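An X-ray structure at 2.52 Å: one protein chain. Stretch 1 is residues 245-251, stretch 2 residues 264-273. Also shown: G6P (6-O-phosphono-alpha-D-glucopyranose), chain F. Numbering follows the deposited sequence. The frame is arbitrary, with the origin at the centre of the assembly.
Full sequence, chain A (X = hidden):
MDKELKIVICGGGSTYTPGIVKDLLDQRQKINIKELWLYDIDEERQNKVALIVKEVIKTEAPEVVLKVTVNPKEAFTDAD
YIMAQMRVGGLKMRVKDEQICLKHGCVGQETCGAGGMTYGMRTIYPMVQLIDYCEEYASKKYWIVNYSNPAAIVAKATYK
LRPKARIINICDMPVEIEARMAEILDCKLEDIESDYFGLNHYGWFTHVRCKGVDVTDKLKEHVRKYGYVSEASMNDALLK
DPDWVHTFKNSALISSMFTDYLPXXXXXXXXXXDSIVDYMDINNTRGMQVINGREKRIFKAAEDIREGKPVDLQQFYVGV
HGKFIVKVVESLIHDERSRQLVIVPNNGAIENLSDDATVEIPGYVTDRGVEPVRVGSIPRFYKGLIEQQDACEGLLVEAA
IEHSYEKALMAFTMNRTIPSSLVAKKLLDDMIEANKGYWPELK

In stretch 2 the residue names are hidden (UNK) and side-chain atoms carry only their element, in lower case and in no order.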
# COMPACT_ATOMS: atom_id res chain seq x y z
N VAL A 245 3.64 36.69 20.81
CA VAL A 245 4.00 36.21 22.14
C VAL A 245 2.96 35.21 22.63
O VAL A 245 3.29 34.13 23.13
CB VAL A 245 4.17 37.38 23.12
CG1 VAL A 245 4.63 36.87 24.48
CG2 VAL A 245 5.15 38.40 22.56
N HIS A 246 1.68 35.57 22.51
CA HIS A 246 0.61 34.65 22.86
C HIS A 246 0.62 33.41 21.98
O HIS A 246 0.27 32.32 22.43
CB HIS A 246 -0.74 35.36 22.76
CG HIS A 246 -1.92 34.45 22.90
ND1 HIS A 246 -2.52 34.17 24.11
CD2 HIS A 246 -2.63 33.76 21.97
CE1 HIS A 246 -3.53 33.35 23.93
NE2 HIS A 246 -3.62 33.08 22.64
N THR A 247 1.04 33.56 20.72
CA THR A 247 1.06 32.43 19.80
C THR A 247 2.16 31.44 20.16
O THR A 247 1.95 30.22 20.10
CB THR A 247 1.22 32.93 18.37
OG1 THR A 247 0.34 34.04 18.14
CG2 THR A 247 0.88 31.83 17.38
N PHE A 248 3.34 31.94 20.53
CA PHE A 248 4.43 31.04 20.89
C PHE A 248 4.23 30.44 22.27
O PHE A 248 4.61 29.28 22.50
CB PHE A 248 5.77 31.78 20.82
CG PHE A 248 6.25 32.05 19.43
CD1 PHE A 248 5.91 31.21 18.38
CD2 PHE A 248 7.04 33.16 19.16
CE1 PHE A 248 6.35 31.46 17.10
CE2 PHE A 248 7.49 33.41 17.88
CZ PHE A 248 7.14 32.57 16.85
N LYS A 249 3.65 31.19 23.20
CA LYS A 249 3.47 30.72 24.57
C LYS A 249 2.34 29.70 24.70
O LYS A 249 2.26 29.03 25.73
CB LYS A 249 3.23 31.91 25.50
CG LYS A 249 3.55 31.63 26.96
CD LYS A 249 3.43 32.89 27.81
CE LYS A 249 4.44 33.94 27.39
NZ LYS A 249 5.85 33.48 27.60
N ASN A 250 1.48 29.58 23.69
CA ASN A 250 0.42 28.57 23.73
C ASN A 250 0.94 27.17 23.46
O ASN A 250 0.23 26.20 23.74
CB ASN A 250 -0.67 28.91 22.71
CG ASN A 250 -1.85 29.62 23.35
OD1 ASN A 250 -1.92 30.85 23.36
ND2 ASN A 250 -2.79 28.85 23.87
N SER A 251 2.16 27.04 22.92
CA SER A 251 2.73 25.72 22.66
C SER A 251 3.07 24.96 23.93
O SER A 251 3.36 23.76 23.85
CB SER A 251 3.98 25.86 21.79
OG SER A 251 3.68 26.48 20.55
N UNK A 264 4.24 22.06 15.86
CA UNK A 264 4.21 23.26 15.05
C UNK A 264 3.33 24.31 15.72
O UNK A 264 2.37 23.98 16.43
o UNK A 264 3.46 25.24 12.95
n UNK A 264 4.53 23.86 11.55
c UNK A 264 3.89 24.12 12.68
c UNK A 264 3.71 22.96 13.63
N UNK A 265 3.66 25.58 15.49
CA UNK A 265 2.96 26.66 16.16
C UNK A 265 1.48 26.68 15.80
O UNK A 265 0.63 26.95 16.66
o UNK A 265 4.80 28.17 16.63
c UNK A 265 2.69 29.16 16.04
c UNK A 265 3.63 28.00 15.82
N UNK A 266 1.15 26.37 14.55
CA UNK A 266 -0.22 26.51 14.07
C UNK A 266 -1.18 25.45 14.61
O UNK A 266 -2.37 25.50 14.28
c UNK A 266 -0.25 26.49 12.54
c UNK A 266 0.47 30.35 10.80
o UNK A 266 0.69 31.58 10.24
c UNK A 266 -0.82 29.97 11.12
c UNK A 266 1.52 29.49 11.02
c UNK A 266 0.01 27.85 11.92
c UNK A 266 -1.04 28.73 11.68
c UNK A 266 1.29 28.25 11.59
N UNK A 267 -0.71 24.50 15.42
CA UNK A 267 -1.64 23.61 16.12
C UNK A 267 -2.47 24.35 17.15
O UNK A 267 -3.41 23.77 17.71
c UNK A 267 -1.20 20.41 15.21
c UNK A 267 -0.40 21.43 15.84
c UNK A 267 0.87 21.25 15.38
c UNK A 267 -0.34 19.66 14.39
c UNK A 267 -2.12 18.27 13.71
c UNK A 267 -0.79 18.59 13.63
c UNK A 267 -2.55 20.07 15.27
n UNK A 267 0.92 20.19 14.51
c UNK A 267 -3.00 19.00 14.52
c UNK A 267 -0.88 22.47 16.80
N UNK A 268 -2.16 25.62 17.41
CA UNK A 268 -2.93 26.44 18.34
C UNK A 268 -4.38 26.57 17.90
O UNK A 268 -5.28 26.67 18.75
n UNK A 268 -2.08 30.49 17.94
c UNK A 268 -2.97 28.78 19.40
c UNK A 268 -2.52 30.21 19.16
c UNK A 268 -2.28 27.81 18.46
o UNK A 268 -2.56 31.05 20.06
N UNK A 269 -4.64 26.56 16.59
CA UNK A 269 -5.98 26.78 16.07
C UNK A 269 -6.75 25.48 15.83
O UNK A 269 -7.99 25.51 15.83
c UNK A 269 -3.38 31.03 15.00
o UNK A 269 -2.57 32.14 15.08
c UNK A 269 -5.92 27.58 14.77
c UNK A 269 -3.81 28.83 14.19
c UNK A 269 -5.03 28.80 14.85
c UNK A 269 -5.40 29.91 15.59
c UNK A 269 -4.59 31.02 15.67
c UNK A 269 -2.99 29.94 14.26
N UNK A 270 -6.06 24.36 15.63
CA UNK A 270 -6.73 23.09 15.41
C UNK A 270 -7.02 22.36 16.72
O UNK A 270 -8.14 21.90 16.94
c UNK A 270 -6.82 22.36 12.15
c UNK A 270 -6.78 22.80 10.84
c UNK A 270 -4.78 23.49 12.61
c UNK A 270 -5.89 22.20 14.48
c UNK A 270 -5.83 22.69 13.06
c UNK A 270 -4.72 23.93 11.31
o UNK A 270 -5.67 24.04 9.13
c UNK A 270 -5.72 23.59 10.43
N UNK A 271 -6.01 22.23 17.58
CA UNK A 271 -6.20 21.54 18.85
C UNK A 271 -6.91 22.40 19.88
O UNK A 271 -7.51 21.85 20.82
c UNK A 271 -4.08 20.07 18.56
c UNK A 271 -4.84 21.09 19.41
c UNK A 271 -4.91 18.82 18.35
c UNK A 271 -2.74 19.73 19.20
N UNK A 272 -6.87 23.72 19.75
CA UNK A 272 -7.53 24.60 20.71
C UNK A 272 -8.34 25.72 20.04
O UNK A 272 -8.01 26.89 20.20
c UNK A 272 -5.57 24.21 22.33
c UNK A 272 -4.62 25.82 24.64
se UNK A 272 -3.92 24.98 23.02
c UNK A 272 -6.48 25.22 21.64
N UNK A 273 -9.39 25.36 19.30
CA UNK A 273 -10.25 26.41 18.73
C UNK A 273 -11.06 27.15 19.77
O UNK A 273 -11.44 28.30 19.54
c UNK A 273 -11.15 25.64 17.75
c UNK A 273 -11.20 24.27 18.31
c UNK A 273 -9.84 24.01 18.90
C1 G6P F . 4.67 33.09 9.49
C2 G6P F . 3.68 32.15 8.81
C3 G6P F . 2.83 32.88 7.78
C4 G6P F . 2.22 34.13 8.40
C5 G6P F . 3.32 34.98 9.02
C6 G6P F . 2.79 36.28 9.62
O1 G6P F . 5.63 33.54 8.53
O2 G6P F . 4.39 31.09 8.17
O3 G6P F . 1.80 32.02 7.30
O4 G6P F . 1.54 34.89 7.39
O5 G6P F . 3.98 34.21 10.03
O6 G6P F . 1.41 36.45 9.33
P G6P F . 0.71 37.89 9.57
O1P G6P F . -0.64 37.56 10.14
O2P G6P F . 0.69 38.52 8.19
O3P G6P F . 1.65 38.58 10.53

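Position 264 carries two side-chain carbons, the second bearing one oxygen and one nitrogen. The side chain makes no contact with stretch 1, its oxygen instead lying near the backbone N of position 266. This is Asn264. Its OD1 accepts from that N at 3.0 Å and a nearly straight angle, capping the turn that leads into a helix, a role suited to a short amide.

At 265 one carbon carries a carbon, which packs against Thr247, and an oxygen, which lies beside Phe248: Thr265, small and branched enough to meet both. Its CG2 is 3.5 Å from Thr247 CG2, and its OG1 lies 3.7 Å from Phe248 CE1, at the edge of the ring.

Position 266 has one carbon and a six-carbon ring bearing an oxygen, without contact to stretch 1, hence Tyr266. Its long ring reaches the bound sugar phosphate, where OH accepts a hydrogen bond from G6P O3 at 3.2 Å.

Position 267 holds one carbon and fused five- and six-membered rings with eight carbons and one nitrogen, leading away from stretch 1, which only Trp267 fits. The indole fills buried surroundings, and its NE1 is hydrogen-bonded elsewhere in the structure. Its backbone N bonds to Asn264 O at 3.3 Å, closing a type I turn.

At 268 three carbons end in one oxygen and one nitrogen, close to His246, Thr247 and Asn250. This is Gln268, extended with chi1 and chi2 both t, so that its amide reaches well into stretch 1.

Position 269 shows one carbon and a six-carbon ring whose oxygen approaches Thr247: Tyr269, long enough to bring its OH to 4.2 Å from Thr247 CG2. Position 270 has the same atoms but is out of reach of stretch 1: Tyr270, whose ring fills buried space.

Position 271 has four carbons forked at the second, also out of reach: Leu271, a nonpolar side chain suited to its buried site. At 272 two carbons, a selenium and a carbon run unbranched, the last packing against the Asn250 amide: Met272, as selenomethionine, a flexible chain with the reach required. At 273 three carbons close a ring onto the backbone N, distant from stretch 1, giving Pro273, whose ring restrains phi, here -70°.

The contact buries 363 Å² in all. Thr247 packs against Thr265 and Gln268, Phe248 adds its ring edge, and Asn250 faces Gln268 and Met272. The amides of Asn250 and Gln268 lie beside His246; whether they hydrogen-bond is left open.

Stretch 2 264-273: NTYWQYYLMP
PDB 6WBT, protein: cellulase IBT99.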